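Local coordinates for protein glycine cleavage system transcriptional repressor, putative (Vibrio cholerae, PDB 1U8S) that probably acts as a cytoplasmic repressor of glycine cleavage system genes, built from two ACT domains of the kind that often sense small molecules, at the interface of chains A and B. Residues are numbered along the deposited sequence; one frame, centred on the assembly and turned at random. Chains: chain A/B, glycine cleavage system transcriptional repressor, putative.

Contact 1: the interface of chains A and B. Residues chain A 36-38, 49-50; chain B 40, 42, 123.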
loop_
_atom_site.group_PDB
_atom_site.type_symbol
_atom_site.label_atom_id
_atom_site.label_comp_id
_atom_site.label_asym_id
_atom_site.label_seq_id
_atom_site.Cartn_x
_atom_site.Cartn_y
_atom_site.Cartn_z
ATOM N N ASP A 36 9.855 5.123 -1.266
ATOM C CA ASP A 36 8.983 3.961 -1.242
ATOM C C ASP A 36 7.583 4.446 -1.613
ATOM O O ASP A 36 7.339 5.652 -1.700
ATOM C CB ASP A 36 8.995 3.349 0.161
ATOM C CG ASP A 36 8.578 1.893 0.174
ATOM O OD1 ASP A 36 8.413 1.298 -0.910
ATOM O OD2 ASP A 36 8.428 1.336 1.282
ATOM N N SER A 37 6.672 3.512 -1.846
ATOM C CA SER A 37 5.316 3.877 -2.204
ATOM C C SER A 37 4.462 2.617 -2.263
ATOM O O SER A 37 4.982 1.508 -2.256
ATOM C CB SER A 37 5.292 4.591 -3.572
ATOM O OG SER A 37 5.680 3.725 -4.634
ATOM N N ARG A 38 3.148 2.796 -2.283
ATOM C CA ARG A 38 2.225 1.672 -2.385
ATOM C C ARG A 38 1.233 2.106 -3.438
ATOM O O ARG A 38 0.693 3.224 -3.386
ATOM C CB ARG A 38 1.503 1.411 -1.062
ATOM C CG ARG A 38 2.398 0.848 -0.009
ATOM C CD ARG A 38 3.065 -0.446 -0.477
ATOM N NE ARG A 38 3.830 -1.019 0.630
ATOM C CZ ARG A 38 5.067 -0.668 0.964
ATOM N NH1 ARG A 38 5.730 0.248 0.265
ATOM N NH2 ARG A 38 5.610 -1.179 2.061
ATOM N N LEU A 49 0.220 5.724 -2.090
ATOM C CA LEU A 49 0.850 6.083 -0.836
ATOM C C LEU A 49 2.282 6.248 -1.297
ATOM O O LEU A 49 2.807 5.364 -1.965
ATOM C CB LEU A 49 0.778 4.955 0.185
ATOM C CG LEU A 49 -0.578 4.674 0.830
ATOM C CD1 LEU A 49 -0.439 3.515 1.816
ATOM C CD2 LEU A 49 -1.080 5.927 1.532
ATOM N N MET A 50 2.912 7.367 -0.959
ATOM C CA MET A 50 4.273 7.598 -1.386
ATOM C C MET A 50 5.034 8.445 -0.390
ATOM O O MET A 50 4.502 9.412 0.166
ATOM C CB MET A 50 4.275 8.277 -2.758
ATOM C CG MET A 50 5.653 8.623 -3.316
ATOM S SD MET A 50 5.507 9.314 -4.981
ATOM C CE MET A 50 4.989 7.869 -5.886
ATOM N N ALA B 40 1.449 0.968 5.422
ATOM C CA ALA B 40 2.869 1.250 5.330
ATOM C C ALA B 40 3.250 2.238 6.410
ATOM O O ALA B 40 2.479 3.130 6.749
ATOM C CB ALA B 40 3.213 1.826 3.949
ATOM N N PHE B 42 5.706 5.002 6.917
ATOM C CA PHE B 42 6.651 5.899 6.243
ATOM C C PHE B 42 7.075 6.990 7.200
ATOM O O PHE B 42 6.237 7.767 7.676
ATOM C CB PHE B 42 6.020 6.561 5.021
ATOM C CG PHE B 42 5.732 5.620 3.906
ATOM C CD1 PHE B 42 6.307 4.353 3.883
ATOM C CD2 PHE B 42 4.923 6.009 2.846
ATOM C CE1 PHE B 42 6.081 3.491 2.822
ATOM C CE2 PHE B 42 4.690 5.154 1.775
ATOM C CZ PHE B 42 5.272 3.894 1.765
ATOM N N SER B 123 4.318 -1.327 -5.849
ATOM C CA SER B 123 5.254 -0.465 -5.132
ATOM C C SER B 123 6.382 -0.011 -6.033
ATOM O O SER B 123 6.793 -0.722 -6.945
ATOM C CB SER B 123 5.836 -1.173 -3.898
ATOM O OG SER B 123 6.794 -2.154 -4.268
#
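B:Phe42 enters chain A edge-on from the end of its own strand 33-42, its rim atoms CE1, CZ and CE2 against A:Asp36, A:Ser37 and A:Arg38 of the same strand in the partner, with A:Met50 of strand 45-54 beside it. Its CB lies well short of this strand; with CG anti to the carbonyl carbon (chi1 -68°), the ring points across the dimer boundary. Along one side of the ring, CD2 and CE2 run beside the backbone of A:Met50, and B:Phe42 CE2 comes within 3.9 Å of A:Met50 N, which lies at the ring's edge. At the tip, B:Phe42 CZ meets A:Ser37 N at 3.9 Å and A:Arg38 NH1 at 4.0 Å. On the other side, B:Phe42 CE1 touches the A:Asp36 carboxylate oxygen OD2 at 3.5 Å, the two side chains crossing nearly at right angles. B:Ala40 CB covers one ring face near its rim and lies 4.2 Å from A:Arg38 CG. A long, flat phenylalanine suits a place where apolar surface must fit between backbone and charged groups. A:Arg38, bent at chi2, stands its guanidinium steeply to the ring (73°). Its NH1 forms a salt bridge with A:Asp36 OD2 at 3.1 Å, nearly straight (169° at H) and in the guanidinium plane but from above the carboxylate plane, which probably steadies the carboxylate. A:Arg38 NH1 also donates to A:Ser37 O at 2.9 Å, a carbonyl oxygen that packs 3.3 Å from B:Ser123 CB.

Contact 2: the interface of chains A and B. Residues chain A 107-108, 111-112, 121; chain B 20-21, 24-25.
Two ACT-domain helices, 106-116 of chain A and 19-28 of chain B, pack against each other here, with B:Asn21 supplying the polar link between them. Its amide is read from both ends. B:Asn21 OD1 accepts a hydrogen bond from A:Gln112 NE2 at 2.7 Å, short but clearly bent at its hydrogen (124°), the donor tilted 18° from the carbonyl plane, while B:Asn21 ND2 lies 2.7 Å from the A:Thr111 hydroxyl OG1, a hydrogen bond by its chemistry. A:Thr111 OG1 in turn donates to A:Glu108 O at 3.0 Å, a link within its own helix made possible because OG1 sits between the backbone N and the carbonyl carbon (chi1 45°). Asparagine suits the place because its planar amide carries the C=O and NH2 on one rigid group, so one orientation meets both partners. Farther along, the methyl groups A:Thr107 CG2 and B:Val24 CG2 meet at 3.8 Å. A:Glu108 and B:Arg25 touch through aliphatic stems, CG to CB at 3.6 Å, with their charged ends not in contact, although the opposite charges may still attract weakly. Beyond the helix, the flexible thioether of A:Met121 brings CE to B:Cys20 SG at 4.0 Å. Polar pairing flanked by apolar packing thus joins helices of different chains and probably helps fix their register in the dimer.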
loop_
_atom_site.group_PDB
_atom_site.type_symbol
_atom_site.label_atom_id
_atom_site.label_comp_id
_atom_site.label_asym_id
_atom_site.label_seq_id
_atom_site.Cartn_x
_atom_site.Cartn_y
_atom_site.Cartn_z
ATOM N N THR A 107 -12.269 -8.497 13.953
ATOM C CA THR A 107 -11.129 -7.828 13.347
ATOM C C THR A 107 -10.198 -7.127 14.339
ATOM O O THR A 107 -9.006 -7.420 14.363
ATOM C CB THR A 107 -11.578 -6.814 12.283
ATOM O OG1 THR A 107 -12.397 -7.478 11.318
ATOM C CG2 THR A 107 -10.367 -6.221 11.570
ATOM N N GLU A 108 -10.716 -6.209 15.151
ATOM C CA GLU A 108 -9.849 -5.518 16.105
ATOM C C GLU A 108 -8.992 -6.497 16.902
ATOM O O GLU A 108 -7.858 -6.189 17.253
ATOM C CB GLU A 108 -10.653 -4.677 17.107
ATOM C CG GLU A 108 -11.693 -3.755 16.509
ATOM C CD GLU A 108 -13.013 -4.468 16.250
ATOM O OE1 GLU A 108 -13.032 -5.425 15.444
ATOM O OE2 GLU A 108 -14.029 -4.066 16.858
ATOM N N THR A 111 -5.809 -7.318 14.833
ATOM C CA THR A 111 -4.912 -6.200 14.600
ATOM C C THR A 111 -4.247 -5.896 15.933
ATOM O O THR A 111 -3.041 -5.686 15.995
ATOM C CB THR A 111 -5.659 -4.962 14.061
ATOM O OG1 THR A 111 -6.859 -4.750 14.805
ATOM C CG2 THR A 111 -5.995 -5.161 12.590
ATOM N N GLN A 112 -5.026 -5.900 17.006
ATOM C CA GLN A 112 -4.456 -5.660 18.326
ATOM C C GLN A 112 -3.385 -6.735 18.606
ATOM O O GLN A 112 -2.279 -6.428 19.052
ATOM C CB GLN A 112 -5.557 -5.701 19.388
ATOM C CG GLN A 112 -5.037 -5.740 20.826
ATOM C CD GLN A 112 -4.153 -4.548 21.169
ATOM O OE1 GLN A 112 -3.423 -4.570 22.164
ATOM N NE2 GLN A 112 -4.219 -3.496 20.349
ATOM N N MET A 121 1.603 -4.866 9.927
ATOM C CA MET A 121 0.743 -5.402 8.879
ATOM C C MET A 121 0.924 -4.626 7.577
ATOM O O MET A 121 1.016 -3.401 7.584
ATOM C CB MET A 121 -0.712 -5.325 9.310
ATOM C CG MET A 121 -0.992 -6.062 10.607
ATOM S SD MET A 121 -2.695 -5.859 11.069
ATOM C CE MET A 121 -2.569 -4.273 12.026
ATOM N N CYS B 20 -4.216 2.090 13.971
ATOM C CA CYS B 20 -4.802 1.156 13.011
ATOM C C CYS B 20 -5.952 0.330 13.601
ATOM O O CYS B 20 -6.767 -0.220 12.867
ATOM C CB CYS B 20 -3.717 0.224 12.460
ATOM S SG CYS B 20 -4.227 -0.784 11.041
ATOM N N ASN B 21 -6.015 0.233 14.926
ATOM C CA ASN B 21 -7.094 -0.505 15.576
ATOM C C ASN B 21 -8.401 0.238 15.361
ATOM O O ASN B 21 -9.361 -0.304 14.823
ATOM C CB ASN B 21 -6.845 -0.625 17.082
ATOM C CG ASN B 21 -6.085 -1.882 17.454
ATOM O OD1 ASN B 21 -5.290 -1.884 18.398
ATOM N ND2 ASN B 21 -6.340 -2.968 16.729
ATOM N N VAL B 24 -9.864 0.174 11.614
ATOM C CA VAL B 24 -10.598 -1.022 11.209
ATOM C C VAL B 24 -11.764 -1.237 12.161
ATOM O O VAL B 24 -12.758 -1.880 11.820
ATOM C CB VAL B 24 -9.704 -2.294 11.227
ATOM C CG1 VAL B 24 -8.449 -2.059 10.414
ATOM C CG2 VAL B 24 -9.366 -2.681 12.655
ATOM N N ARG B 25 -11.621 -0.688 13.361
ATOM C CA ARG B 25 -12.635 -0.802 14.399
ATOM C C ARG B 25 -13.866 -0.021 13.969
ATOM O O ARG B 25 -14.984 -0.534 13.970
ATOM C CB ARG B 25 -12.075 -0.247 15.714
ATOM C CG ARG B 25 -13.018 -0.289 16.899
ATOM C CD ARG B 25 -12.320 0.208 18.163
ATOM N NE ARG B 25 -13.283 0.493 19.220
ATOM C CZ ARG B 25 -14.242 1.408 19.122
ATOM N NH1 ARG B 25 -14.364 2.131 18.014
ATOM N NH2 ARG B 25 -15.087 1.601 20.127
#

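Contact 3: the interface of chains A and B. Residues chain A 8, 80-83; chain B 42-45.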
loop_
_atom_site.group_PDB
_atom_site.type_symbol
_atom_site.label_atom_id
_atom_site.label_comp_id
_atom_site.label_asym_id
_atom_site.label_seq_id
_atom_site.Cartn_x
_atom_site.Cartn_y
_atom_site.Cartn_z
ATOM N N VAL A 8 5.124 12.703 2.918
ATOM C CA VAL A 8 4.222 11.587 2.684
ATOM C C VAL A 8 3.123 12.103 1.772
ATOM O O VAL A 8 2.468 13.096 2.075
ATOM C CB VAL A 8 3.590 11.103 3.999
ATOM C CG1 VAL A 8 2.451 10.138 3.707
ATOM C CG2 VAL A 8 4.655 10.439 4.875
ATOM N N LYS A 80 1.823 15.494 4.001
ATOM C CA LYS A 80 2.284 15.733 5.362
ATOM C C LYS A 80 3.767 15.413 5.473
ATOM O O LYS A 80 4.216 14.368 5.016
ATOM C CB LYS A 80 1.513 14.866 6.357
ATOM C CG LYS A 80 2.127 14.885 7.748
ATOM C CD LYS A 80 1.346 14.072 8.742
ATOM C CE LYS A 80 2.002 14.150 10.105
ATOM N NZ LYS A 80 1.154 13.539 11.156
ATOM N N ARG A 81 4.520 16.323 6.077
ATOM C CA ARG A 81 5.949 16.133 6.268
ATOM C C ARG A 81 6.195 15.219 7.464
ATOM O O ARG A 81 5.382 15.158 8.388
ATOM C CB ARG A 81 6.634 17.475 6.499
ATOM C CG ARG A 81 6.574 18.389 5.294
ATOM C CD ARG A 81 7.592 19.474 5.416
ATOM N NE ARG A 81 7.752 20.201 4.165
ATOM C CZ ARG A 81 8.692 21.116 3.973
ATOM N NH1 ARG A 81 9.535 21.388 4.951
ATOM N NH2 ARG A 81 8.774 21.762 2.822
ATOM N N THR A 82 7.322 14.515 7.451
ATOM C CA THR A 82 7.636 13.605 8.535
ATOM C C THR A 82 9.146 13.506 8.728
ATOM O O THR A 82 9.910 14.112 7.988
ATOM C CB THR A 82 7.044 12.218 8.235
ATOM O OG1 THR A 82 7.135 11.383 9.401
ATOM C CG2 THR A 82 7.786 11.586 7.052
ATOM N N SER A 83 9.571 12.738 9.721
ATOM C CA SER A 83 10.991 12.590 10.004
ATOM C C SER A 83 11.622 11.437 9.239
ATOM O O SER A 83 10.937 10.496 8.844
ATOM C CB SER A 83 11.195 12.394 11.502
ATOM O OG SER A 83 10.694 13.511 12.213
ATOM N N PHE B 42 5.706 5.002 6.917
ATOM C CA PHE B 42 6.651 5.899 6.243
ATOM C C PHE B 42 7.075 6.990 7.200
ATOM O O PHE B 42 6.237 7.767 7.676
ATOM C CB PHE B 42 6.020 6.561 5.021
ATOM C CG PHE B 42 5.732 5.620 3.906
ATOM C CD1 PHE B 42 6.307 4.353 3.883
ATOM C CD2 PHE B 42 4.923 6.009 2.846
ATOM C CE1 PHE B 42 6.081 3.491 2.822
ATOM C CE2 PHE B 42 4.690 5.154 1.775
ATOM C CZ PHE B 42 5.272 3.894 1.765
ATOM N N GLY B 43 8.375 7.078 7.457
ATOM C CA GLY B 43 8.861 8.074 8.393
ATOM C C GLY B 43 8.325 7.677 9.755
ATOM O O GLY B 43 8.466 6.521 10.173
ATOM N N LYS B 44 7.702 8.621 10.452
ATOM C CA LYS B 44 7.125 8.324 11.758
ATOM C C LYS B 44 5.615 8.186 11.548
ATOM O O LYS B 44 4.858 8.046 12.509
ATOM C CB LYS B 44 7.401 9.467 12.736
ATOM C CG LYS B 44 8.857 9.913 12.803
ATOM C CD LYS B 44 9.775 8.819 13.344
ATOM C CE LYS B 44 11.225 9.304 13.423
ATOM N NZ LYS B 44 12.152 8.292 14.039
ATOM N N GLU B 45 5.197 8.191 10.281
ATOM C CA GLU B 45 3.781 8.122 9.923
ATOM C C GLU B 45 3.157 6.754 9.646
ATOM O O GLU B 45 3.813 5.805 9.204
ATOM C CB GLU B 45 3.516 9.006 8.698
ATOM C CG GLU B 45 4.174 10.361 8.753
ATOM C CD GLU B 45 3.771 11.152 9.979
ATOM O OE1 GLU B 45 4.662 11.784 10.580
ATOM O OE2 GLU B 45 2.571 11.148 10.334
#
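A:Thr82 and B:Glu45 lie alongside each other, running antiparallel, so that the threonine hydroxyl lies beside the glutamate stem and reaches its carboxylate. A:Thr82 OG1 donates to B:Glu45 OE1 at 2.8 Å, meeting the anti lone pair, on the side turned from OE2. A:Thr82 OG1 also accepts the backbone N-H of B:Lys44, N to OG1 3.0 Å, in a nearly straight bond (170° at H). Threonine suits this spot because its hydroxyl can give one bond and take another, while A:Thr82 CB packs on B:Glu45 CG at 3.5 Å. The trans placement of OG1 relative to the backbone N (chi1 -170°) turns the hydroxyl to both partners and leaves CG2 near B:Gly43 CA. A:Lys80 comes to the second carboxylate oxygen obliquely, its chain extended beyond CG; its NZ forms a salt bridge with B:Glu45 OE2 at 2.9 Å, though the hydrogen bond within it is weak. Glutamate is long enough to serve both residues, and its bend at chi2 (-57°) helps bring the carboxylate back to them. The nearby lysine probably favours the charged carboxylate. Apolar flanks complete the fit: A:Val8 CG2 lies 3.9 Å from B:Glu45 CG, and A:Ser83 CB rests on the aliphatic part of B:Lys44. The contact brings strands 5-14 and 76-82 of the first ACT domain of chain A against the turn 43-44 and the start of strand 45-54 in the first ACT domain of chain B.

Contacts 1 and 3 are neighbours, their C-alpha centres about 11 Å apart, and share B:Phe42, whose ring serves contact 1 while its CB side borders contact 3. The strand that carries it therefore joins the two patches into one stretch of interface. The C-alpha centre of contact 2 is about 20 Å from that of contact 1 and 21 Å from that of contact 3, and contact 2 rests mainly on helix packing. Two-fold symmetry repeats each contact with the chains exchanged. Such spread-out contacts, involving both ACT regions, fit a domain-swapped, intertwined dimer, although the structure alone does not show its oligomeric state in the cell.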